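Local coordinates for protein coatomer subunit delta (PDB 5FJZ) that forms part of the coatomer coat of Golgi-derived vesicles, probably serving retrograde Golgi-to-ER transport, and through its mu-homology domain binds a tryptophan-based motif of Dsl1, at residues L125-S130 with Y218-S223. Sequence-based numbering, arbitrary orientation. Where two conformers were deposited one is given.
Unlike the reference sequence in segment 125-130: Ala128 (reference Trp).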
# COMPACT_ATOMS: atom_id res chain seq x y z
N LEU A 125 -19.96 9.61 18.54
CA LEU A 125 -18.87 10.12 19.37
C LEU A 125 -18.87 11.64 19.48
O LEU A 125 -19.18 12.34 18.51
CB LEU A 125 -17.60 9.76 18.69
CG LEU A 125 -16.88 8.48 18.95
CD1 LEU A 125 -17.54 7.36 19.73
CD2 LEU A 125 -16.09 7.98 17.72
N THR A 126 -18.48 12.17 20.65
CA THR A 126 -18.30 13.52 20.88
C THR A 126 -17.20 13.68 21.90
O THR A 126 -17.00 12.78 22.74
CB THR A 126 -19.57 14.15 21.56
OG1 THR A 126 -20.72 13.96 20.74
CG2 THR A 126 -19.37 15.62 21.74
N THR A 127 -16.50 14.78 21.84
CA THR A 127 -15.42 15.00 22.80
C THR A 127 -15.56 16.36 23.46
O THR A 127 -16.03 17.31 22.84
CB THR A 127 -14.04 14.85 22.15
OG1 THR A 127 -13.79 15.84 21.17
CG2 THR A 127 -13.89 13.51 21.48
N ALA A 128 -15.03 16.44 24.69
CA ALA A 128 -14.91 17.68 25.43
C ALA A 128 -13.54 17.68 26.07
O ALA A 128 -13.09 16.71 26.60
CB ALA A 128 -16.01 17.77 26.45
N VAL A 129 -12.83 18.77 25.91
CA VAL A 129 -11.46 18.85 26.39
C VAL A 129 -11.28 20.15 27.21
O VAL A 129 -11.83 21.16 26.83
CB VAL A 129 -10.50 18.83 25.20
CG1 VAL A 129 -9.09 19.14 25.66
CG2 VAL A 129 -10.54 17.47 24.50
N SER A 130 -10.48 20.11 28.27
CA SER A 130 -10.10 21.33 28.99
C SER A 130 -8.74 21.11 29.69
O SER A 130 -8.34 19.99 29.96
CB SER A 130 -11.21 21.71 29.97
OG SER A 130 -11.28 20.71 30.98
N TYR A 218 -5.77 15.08 18.59
CA TYR A 218 -6.62 14.60 17.51
C TYR A 218 -5.79 14.18 16.27
O TYR A 218 -4.67 14.68 16.11
CB TYR A 218 -7.62 15.70 17.11
CG TYR A 218 -8.59 16.00 18.18
CD1 TYR A 218 -9.75 15.29 18.33
CD2 TYR A 218 -8.37 17.08 19.04
CE1 TYR A 218 -10.64 15.58 19.38
CE2 TYR A 218 -9.21 17.35 20.10
CZ TYR A 218 -10.34 16.61 20.26
OH TYR A 218 -11.20 16.92 21.30
N PRO A 219 -6.26 13.24 15.43
CA PRO A 219 -7.51 12.44 15.51
C PRO A 219 -7.53 11.40 16.64
O PRO A 219 -6.55 10.70 16.92
CB PRO A 219 -7.61 11.84 14.13
CG PRO A 219 -6.15 11.71 13.62
CD PRO A 219 -5.36 12.78 14.32
N MET A 220 -8.65 11.28 17.32
CA MET A 220 -8.85 10.18 18.24
C MET A 220 -9.56 9.05 17.48
O MET A 220 -10.56 9.28 16.80
CB MET A 220 -9.75 10.63 19.42
CG MET A 220 -9.18 11.78 20.22
SD MET A 220 -10.22 12.25 21.62
CE MET A 220 -9.27 13.63 22.27
N THR A 221 -9.06 7.83 17.63
CA THR A 221 -9.56 6.71 16.89
C THR A 221 -10.24 5.75 17.81
O THR A 221 -9.79 5.51 18.96
CB THR A 221 -8.41 5.98 16.17
OG1 THR A 221 -7.85 6.86 15.21
CG2 THR A 221 -8.89 4.77 15.45
N VAL A 222 -11.29 5.14 17.34
CA VAL A 222 -11.96 4.07 18.08
C VAL A 222 -11.88 2.73 17.31
O VAL A 222 -11.99 2.71 16.06
CB VAL A 222 -13.41 4.40 18.41
CG1 VAL A 222 -14.24 4.54 17.17
CG2 VAL A 222 -14.03 3.30 19.25
N SER A 223 -11.71 1.65 18.07
CA SER A 223 -11.59 0.31 17.52
C SER A 223 -12.55 -0.62 18.24
O SER A 223 -12.50 -0.73 19.49
CB SER A 223 -10.12 -0.14 17.72
OG SER A 223 -9.89 -1.44 17.18
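In Thr127 a chi1 of 65° sets OG1 between the backbone N and the carbonyl carbon and leaves CG2 beside the N, while Tyr218, with CG anti to its carbonyl carbon (chi1 -66°), extends its ring toward this threonine. The two side chains meet tip to tip: Thr127 OG1 lies in the ring plane, at the edge, 2.8 Å from Tyr218 OH. That distance suits a hydrogen bond, although the tyrosine proton has another acceptor within reach. Thr127 OG1 is also hydrogen-bonded to Arg29 O, so it has a second partner. Val129 CG2 approaches the same phenol from an oblique direction, 3.3 Å from Tyr218 OH. The extended side chain of Met220 crosses Thr127, bringing SD to 3.9 Å from Thr127 CG2, and Leu125 CD2 meets Val222 CG1 at 3.9 Å. CA atoms lie 9.3 Å apart at both Thr127-Met220 and Leu125-Val222, so strand 123-131 meets strand 220-229, and Tyr218 just before it, through side chains, as facing layers of a beta sandwich do. Strand 123-131 is outermost, within this chain, in the mu-homology domain's four-stranded antiparallel sheet, beside strand 137-146; strand 220-229 belongs to the larger mixed sheet, where Val269 of strand 257-269 touches Leu125, Thr127 and Tyr218.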